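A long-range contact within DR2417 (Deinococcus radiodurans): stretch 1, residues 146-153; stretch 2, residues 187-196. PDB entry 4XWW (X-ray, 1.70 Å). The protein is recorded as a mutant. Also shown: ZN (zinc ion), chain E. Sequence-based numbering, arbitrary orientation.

Stretch 1 146-153: AEFFCMTH
Stretch 2, residues 187-196: GIVSDLERVE

Residues 146-150 form the end of a β-strand, with phi -77 to -143 and psi 123 to 158; 151-153 continue as extended loop. Residues 188-190 are also extended (phi -64 to -148, psi 125 to 154). Asp191, at -81/71, turns the chain into the helix that begins at Leu192. Strand and helix axes approach to 8.6 Å, and their N-to-C directions differ by 134°. The register is set at Met151 and Ser190, whose CA atoms lie 4.2 Å apart.

Asp191 N donates to Cys150 O (2.8 Å, 173°). Ser190 (chi1 m) OG accepts from Thr152 N at 3.0 Å. Water 1 bridges the two stretches: it accepts from Cys150 N (2.8 Å) and donates to Asp191 OD2 (2.7 Å). Asp191 (chi1 t) also caps the helix, its OD1 accepting from Arg194 N at 3.0 Å.

Glu147 (t, t, chi3 -13°) and Arg194 (t, p, t, chi4 87°) pair opposite charges in a two-pronged salt bridge. Arg194 NH2 donates to Glu147 OE1, near the guanidinium plane, and Arg194 NE to Glu147 OE2, both at 2.8 Å.

Phe149 (chi1 p, chi2 -89°) packs its CE2 3.6 Å from Val195 CG2 (chi1 t). Cys150 (t) points toward stretch 2, its SG 4.3 Å from Ile188 CG2. Met151 (m, m, m) has CB pointing away, yet its SD comes within 4.0 Å of Ser190 CB.

His153 NE2 binds zinc at 2.2 Å.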

# COMPACT_ATOMS: atom_id res chain seq x y z
N ALA A 146 19.48 27.96 -22.86
CA ALA A 146 18.88 26.63 -22.79
C ALA A 146 18.41 26.18 -24.17
O ALA A 146 17.73 26.94 -24.87
CB ALA A 146 17.71 26.63 -21.81
N GLU A 147 18.76 24.96 -24.54
CA GLU A 147 18.37 24.36 -25.81
C GLU A 147 17.48 23.15 -25.58
O GLU A 147 17.88 22.20 -24.91
CB GLU A 147 19.61 23.95 -26.62
CG GLU A 147 19.25 23.43 -28.02
CD GLU A 147 20.45 22.93 -28.82
OE1 GLU A 147 21.59 23.19 -28.42
OE2 GLU A 147 20.23 22.24 -29.84
N PHE A 148 16.28 23.17 -26.17
CA PHE A 148 15.30 22.11 -25.94
C PHE A 148 15.51 20.98 -26.93
O PHE A 148 15.83 21.22 -28.09
CB PHE A 148 13.88 22.68 -26.08
CG PHE A 148 13.50 23.64 -24.97
CD1 PHE A 148 13.95 24.95 -24.99
CD2 PHE A 148 12.68 23.23 -23.94
CE1 PHE A 148 13.61 25.82 -23.97
CE2 PHE A 148 12.32 24.11 -22.93
CZ PHE A 148 12.79 25.41 -22.95
N PHE A 149 15.31 19.73 -26.50
CA PHE A 149 15.27 18.64 -27.46
C PHE A 149 14.23 17.59 -27.04
O PHE A 149 13.84 17.49 -25.87
CB PHE A 149 16.66 18.00 -27.63
CG PHE A 149 17.23 17.44 -26.37
CD1 PHE A 149 17.99 18.24 -25.53
CD2 PHE A 149 17.00 16.11 -26.01
CE1 PHE A 149 18.53 17.73 -24.36
CE2 PHE A 149 17.52 15.59 -24.82
CZ PHE A 149 18.28 16.40 -23.99
N CYS A 150 13.77 16.82 -28.01
CA CYS A 150 12.68 15.88 -27.78
C CYS A 150 13.13 14.63 -27.05
O CYS A 150 14.11 14.01 -27.41
CB CYS A 150 12.04 15.50 -29.11
SG CYS A 150 10.65 14.36 -28.93
N MET A 151 12.39 14.25 -26.00
CA MET A 151 12.53 12.91 -25.43
C MET A 151 11.15 12.28 -25.29
O MET A 151 10.24 12.90 -24.75
CB MET A 151 13.24 12.94 -24.07
CG MET A 151 14.67 13.55 -24.16
SD MET A 151 15.78 12.41 -25.01
CE MET A 151 16.01 11.21 -23.73
N THR A 152 10.99 11.06 -25.78
CA THR A 152 9.71 10.37 -25.59
C THR A 152 9.42 10.14 -24.11
O THR A 152 10.32 9.95 -23.29
CB THR A 152 9.66 9.02 -26.32
OG1 THR A 152 10.88 8.30 -26.09
CG2 THR A 152 9.49 9.21 -27.81
N HIS A 153 8.13 10.18 -23.79
CA HIS A 153 7.62 10.05 -22.43
C HIS A 153 6.15 9.67 -22.56
O HIS A 153 5.67 9.41 -23.67
CB HIS A 153 7.84 11.38 -21.67
CG HIS A 153 7.62 11.31 -20.19
ND1 HIS A 153 7.80 10.16 -19.44
CD2 HIS A 153 7.22 12.27 -19.31
CE1 HIS A 153 7.53 10.41 -18.17
NE2 HIS A 153 7.15 11.67 -18.07
N GLY A 187 5.69 10.45 -36.34
CA GLY A 187 7.14 10.50 -36.44
C GLY A 187 7.86 10.87 -35.15
O GLY A 187 9.04 11.16 -35.17
N ILE A 188 7.16 10.86 -34.03
CA ILE A 188 7.78 11.27 -32.77
C ILE A 188 8.85 10.29 -32.32
O ILE A 188 8.59 9.09 -32.18
CB ILE A 188 6.74 11.41 -31.65
CG1 ILE A 188 5.71 12.46 -32.06
CG2 ILE A 188 7.44 11.82 -30.36
CD1 ILE A 188 4.44 12.40 -31.25
N VAL A 189 10.06 10.80 -32.10
CA VAL A 189 11.16 9.98 -31.57
C VAL A 189 12.10 10.82 -30.70
O VAL A 189 12.20 12.05 -30.89
CB VAL A 189 12.03 9.30 -32.68
CG1 VAL A 189 11.23 8.29 -33.47
CG2 VAL A 189 12.74 10.35 -33.60
N SER A 190 12.77 10.17 -29.76
CA SER A 190 13.76 10.88 -28.94
C SER A 190 14.91 11.39 -29.81
O SER A 190 15.35 10.71 -30.73
CB SER A 190 14.30 9.99 -27.82
OG SER A 190 13.27 9.59 -26.95
N ASP A 191 15.40 12.57 -29.50
CA ASP A 191 16.49 13.16 -30.28
C ASP A 191 17.86 12.61 -29.84
O ASP A 191 18.68 13.33 -29.28
CB ASP A 191 16.46 14.68 -30.16
CG ASP A 191 17.21 15.36 -31.29
OD1 ASP A 191 18.03 14.68 -31.95
OD2 ASP A 191 16.99 16.58 -31.51
N LEU A 192 18.13 11.35 -30.16
CA LEU A 192 19.38 10.73 -29.71
C LEU A 192 20.58 11.28 -30.48
O LEU A 192 21.70 11.25 -29.99
CB LEU A 192 19.31 9.21 -29.82
CG LEU A 192 18.26 8.55 -28.93
CD1 LEU A 192 18.33 7.04 -29.04
CD2 LEU A 192 18.42 9.02 -27.49
N GLU A 193 20.33 11.76 -31.70
CA GLU A 193 21.35 12.44 -32.49
C GLU A 193 21.86 13.65 -31.71
O GLU A 193 23.08 13.87 -31.60
CB GLU A 193 20.77 12.85 -33.84
CG GLU A 193 21.73 13.55 -34.77
CD GLU A 193 21.05 13.95 -36.08
OE1 GLU A 193 19.97 14.56 -36.03
OE2 GLU A 193 21.61 13.64 -37.15
N ARG A 194 20.94 14.43 -31.16
CA ARG A 194 21.33 15.65 -30.45
C ARG A 194 22.07 15.30 -29.18
O ARG A 194 23.03 15.97 -28.80
CB ARG A 194 20.12 16.52 -30.11
CG ARG A 194 20.50 17.78 -29.35
CD ARG A 194 21.32 18.71 -30.29
NE ARG A 194 21.88 19.93 -29.69
CZ ARG A 194 23.07 20.00 -29.08
NH1 ARG A 194 23.82 18.90 -28.92
NH2 ARG A 194 23.50 21.16 -28.62
N VAL A 195 21.60 14.26 -28.50
CA VAL A 195 22.22 13.82 -27.25
C VAL A 195 23.65 13.31 -27.52
O VAL A 195 24.58 13.65 -26.80
CB VAL A 195 21.36 12.72 -26.57
CG1 VAL A 195 22.12 12.07 -25.41
CG2 VAL A 195 20.01 13.32 -26.08
N GLU A 196 23.80 12.52 -28.58
CA GLU A 196 25.13 12.03 -28.95
C GLU A 196 26.07 13.19 -29.30
O GLU A 196 27.25 13.18 -28.94
CB GLU A 196 25.02 11.05 -30.12
CG GLU A 196 26.39 10.58 -30.61
CD GLU A 196 26.31 9.32 -31.45
OE1 GLU A 196 25.27 9.11 -32.12
OE2 GLU A 196 27.29 8.54 -31.43
ZN ZN E . 6.52 12.98 -16.48
O HOH W 1 14.66 17.49 -30.60
O HOH W 2 7.34 12.34 -14.94